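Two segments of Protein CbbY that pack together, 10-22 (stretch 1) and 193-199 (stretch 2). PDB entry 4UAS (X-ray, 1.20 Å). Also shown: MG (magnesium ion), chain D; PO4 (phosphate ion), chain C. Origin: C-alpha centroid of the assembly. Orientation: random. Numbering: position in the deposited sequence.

Stretch 1 (10-22) DGTLAETEELHRR
Stretch 2 (193-199) VSPGFYT

Stretch 1 runs as loop from Asp10 to Thr16 and then as helix from Glu17 onward, while stretch 2 is an irregular segment running in roughly the same direction, with two points of register: the CA atoms of Gly11 and Gly196 lie 6.3 Å apart, those of Glu17 and Tyr198 8.0 Å. The contact is modest, burying 286 Å² in total.

Asp10 (phi/psi -69/120, chi1 m) does not reach stretch 2. Its O binds the magnesium ion at 2.2 Å, its N donates to O3 of the phosphate at 2.8 Å, and its OD1 accepts from Thr16 OG1 (2.7 Å) and His20 NE2 (3.0 Å), tying Asp10 to the end of the loop and the first turn of the helix. Gly11 adopts 83/-3, where a CB would be jammed against the preceding carbonyl O; Gly11 N donates to Ala14 O at 2.9 Å.

The CA-to-CB bond of Glu15 (-80/101; chi1 and chi2 m, chi3 -166°) points toward stretch 2. Its OE1 accepts from Phe197 N (Phe197 -49/-51, chi1 t) at 3.2 Å and 162°, and lies 3.5 Å from Gly196 CA. A CB on Gly196 (-140/-165) would clash with this oxygen. Water 1 donates to Glu15 OE2 and accepts from Tyr198 N, both at 2.9 Å, so two successive backbone amides are served by one side chain.

Past Thr16 (chi1 p), Tyr198 (-84/-5; chi1 m, chi2 115°) dominates, its CA-to-CB bond pointing toward stretch 1. Glu17 (chi1 and chi2 m, chi3 0°) packs CB 3.8 Å from Tyr198 CD1, its end leading away. Glu18 (chi1 and chi2 m, chi3 80°) starts sideways, but its end comes nearer: Tyr198 OH donates to Glu18 OE1 at 2.6 Å, at the ring edge. That oxygen also pairs with Arg21 NE (2.8 Å; Arg21 chi1 and chi2 t, chi3 p) in a salt bridge, completed by Arg21 NH2 to Glu18 OE2 at 3.0 Å.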

# COMPACT_ATOMS: atom_id res chain seq x y z
N ASP A 10 -0.25 -2.01 -0.42
CA ASP A 10 0.77 -3.02 -0.12
C ASP A 10 0.53 -3.65 1.24
O ASP A 10 0.59 -2.99 2.26
CB ASP A 10 2.16 -2.42 -0.19
CG ASP A 10 2.53 -1.91 -1.56
OD1 ASP A 10 2.36 -2.68 -2.53
OD2 ASP A 10 2.93 -0.71 -1.65
N GLY A 11 0.34 -4.97 1.22
CA GLY A 11 0.07 -5.71 2.43
C GLY A 11 -1.37 -5.69 2.87
O GLY A 11 -1.69 -6.38 3.82
N THR A 12 -2.24 -4.97 2.17
CA THR A 12 -3.65 -4.81 2.50
C THR A 12 -4.50 -5.44 1.42
O THR A 12 -5.23 -6.44 1.67
CB THR A 12 -3.99 -3.37 2.86
OG1 THR A 12 -3.30 -2.96 4.02
CG2 THR A 12 -5.46 -3.18 3.08
N LEU A 13 -4.48 -4.87 0.23
CA LEU A 13 -5.17 -5.52 -0.87
C LEU A 13 -4.55 -6.88 -1.20
O LEU A 13 -5.26 -7.79 -1.58
CB LEU A 13 -5.19 -4.66 -2.15
CG LEU A 13 -5.98 -3.35 -2.05
CD1 LEU A 13 -5.84 -2.56 -3.33
CD2 LEU A 13 -7.42 -3.55 -1.72
N ALA A 14 -3.22 -6.99 -1.14
CA ALA A 14 -2.47 -8.14 -1.56
C ALA A 14 -1.15 -8.11 -0.84
O ALA A 14 -0.65 -7.05 -0.52
CB ALA A 14 -2.30 -8.19 -3.06
N GLU A 15 -0.54 -9.28 -0.66
CA GLU A 15 0.84 -9.40 -0.17
C GLU A 15 1.77 -9.15 -1.37
O GLU A 15 1.99 -10.03 -2.22
CB GLU A 15 1.10 -10.77 0.40
CG GLU A 15 0.69 -10.92 1.83
CD GLU A 15 1.76 -10.19 2.86
OE1 GLU A 15 1.64 -10.51 4.04
OE2 GLU A 15 2.87 -9.48 2.56
N THR A 16 2.31 -7.94 -1.45
CA THR A 16 3.13 -7.49 -2.57
C THR A 16 4.57 -7.31 -2.24
O THR A 16 5.41 -7.16 -3.14
CB THR A 16 2.65 -6.10 -3.05
OG1 THR A 16 2.70 -5.24 -1.93
CG2 THR A 16 1.22 -6.15 -3.62
N GLU A 17 4.97 -7.20 -0.94
CA GLU A 17 6.31 -6.72 -0.63
C GLU A 17 7.38 -7.67 -1.02
O GLU A 17 8.49 -7.18 -1.40
CB GLU A 17 6.48 -6.28 0.79
CG GLU A 17 5.76 -4.94 1.04
CD GLU A 17 6.32 -3.72 0.36
OE1 GLU A 17 7.32 -3.73 -0.41
OE2 GLU A 17 5.70 -2.64 0.52
N GLU A 18 7.20 -9.00 -1.02
CA GLU A 18 8.26 -9.85 -1.51
C GLU A 18 8.44 -9.64 -2.99
O GLU A 18 9.56 -9.77 -3.50
CB GLU A 18 7.98 -11.30 -1.17
CG GLU A 18 8.43 -11.74 0.16
CD GLU A 18 9.95 -11.67 0.30
OE1 GLU A 18 10.42 -10.60 0.53
OE2 GLU A 18 10.67 -12.75 0.28
N LEU A 19 7.37 -9.36 -3.75
CA LEU A 19 7.52 -9.06 -5.14
C LEU A 19 8.24 -7.74 -5.36
O LEU A 19 9.06 -7.62 -6.30
CB LEU A 19 6.14 -9.10 -5.86
CG LEU A 19 6.23 -9.28 -7.39
CD1 LEU A 19 6.65 -10.71 -7.72
CD2 LEU A 19 4.85 -9.03 -8.00
N HIS A 20 7.93 -6.71 -4.58
CA HIS A 20 8.70 -5.50 -4.62
C HIS A 20 10.16 -5.76 -4.35
O HIS A 20 11.02 -5.23 -5.05
CB HIS A 20 8.18 -4.48 -3.59
CG HIS A 20 6.92 -3.78 -3.98
ND1 HIS A 20 6.88 -2.89 -5.01
CD2 HIS A 20 5.67 -3.85 -3.45
CE1 HIS A 20 5.63 -2.45 -5.12
NE2 HIS A 20 4.89 -3.00 -4.19
N ARG A 21 10.50 -6.56 -3.33
CA ARG A 21 11.89 -6.87 -3.00
C ARG A 21 12.59 -7.53 -4.16
O ARG A 21 13.72 -7.14 -4.53
CB ARG A 21 11.97 -7.70 -1.74
CG ARG A 21 13.42 -7.89 -1.23
CD ARG A 21 13.48 -8.67 0.08
NE ARG A 21 13.13 -10.07 -0.03
CZ ARG A 21 13.99 -11.06 -0.23
NH1 ARG A 21 15.28 -10.84 -0.37
NH2 ARG A 21 13.54 -12.30 -0.27
N ARG A 22 11.93 -8.46 -4.83
CA ARG A 22 12.47 -9.11 -6.01
C ARG A 22 12.72 -8.06 -7.08
O ARG A 22 13.76 -8.08 -7.75
CB ARG A 22 11.52 -10.21 -6.51
CG ARG A 22 11.93 -10.87 -7.82
CD ARG A 22 11.00 -12.02 -8.21
NE ARG A 22 11.43 -12.52 -9.51
CZ ARG A 22 10.69 -13.36 -10.24
NH1 ARG A 22 9.56 -13.77 -9.80
NH2 ARG A 22 11.09 -13.71 -11.43
N VAL A 193 -6.85 -2.88 11.13
CA VAL A 193 -5.56 -3.37 10.77
C VAL A 193 -5.58 -4.90 10.67
O VAL A 193 -6.03 -5.56 11.60
CB VAL A 193 -4.47 -2.89 11.74
CG1 VAL A 193 -3.13 -3.53 11.42
CG2 VAL A 193 -4.36 -1.39 11.76
N SER A 194 -4.96 -5.44 9.63
CA SER A 194 -4.59 -6.87 9.58
C SER A 194 -3.16 -6.94 9.10
O SER A 194 -2.88 -6.61 7.95
CB SER A 194 -5.46 -7.69 8.69
OG SER A 194 -5.09 -9.08 8.79
N PRO A 195 -2.20 -7.32 9.98
CA PRO A 195 -0.79 -7.33 9.55
C PRO A 195 -0.44 -8.46 8.65
O PRO A 195 -1.23 -9.37 8.42
CB PRO A 195 -0.02 -7.36 10.85
CG PRO A 195 -0.91 -8.01 11.75
CD PRO A 195 -2.37 -7.74 11.39
N GLY A 196 0.75 -8.41 8.15
CA GLY A 196 1.27 -9.47 7.32
C GLY A 196 2.68 -9.71 7.66
O GLY A 196 3.17 -9.28 8.71
N PHE A 197 3.36 -10.43 6.77
CA PHE A 197 4.65 -10.92 7.07
C PHE A 197 5.64 -9.86 7.64
O PHE A 197 6.34 -10.07 8.64
CB PHE A 197 5.29 -11.59 5.78
CG PHE A 197 6.69 -12.08 5.98
CD1 PHE A 197 6.95 -13.12 6.80
CD2 PHE A 197 7.75 -11.52 5.26
CE1 PHE A 197 8.21 -13.56 7.01
CE2 PHE A 197 9.02 -11.99 5.44
CZ PHE A 197 9.27 -12.99 6.33
N TYR A 198 5.72 -8.75 6.93
CA TYR A 198 6.71 -7.76 7.26
C TYR A 198 6.28 -6.81 8.36
O TYR A 198 7.07 -5.98 8.80
CB TYR A 198 7.09 -6.97 6.03
CG TYR A 198 8.10 -7.65 5.15
CD1 TYR A 198 7.79 -8.06 3.86
CD2 TYR A 198 9.39 -7.80 5.58
CE1 TYR A 198 8.74 -8.61 3.04
CE2 TYR A 198 10.39 -8.37 4.75
CZ TYR A 198 10.04 -8.78 3.49
OH TYR A 198 11.04 -9.30 2.71
N THR A 199 5.04 -6.89 8.85
CA THR A 199 4.51 -5.98 9.86
C THR A 199 4.01 -6.64 11.13
O THR A 199 3.59 -5.95 12.03
CB THR A 199 3.46 -5.06 9.28
OG1 THR A 199 2.36 -5.88 8.86
CG2 THR A 199 4.01 -4.20 8.17
MG MG D . 0.62 -1.23 3.55
P PO4 C . 1.24 1.17 0.91
O1 PO4 C . 1.15 2.66 1.44
O2 PO4 C . 2.66 1.02 0.22
O3 PO4 C . 0.21 0.76 -0.13
O4 PO4 C . 1.25 0.15 2.10
O HOH W 1 4.04 -7.88 4.70
O HOH W 2 2.44 -1.78 4.17
O HOH W 3 0.56 0.42 5.02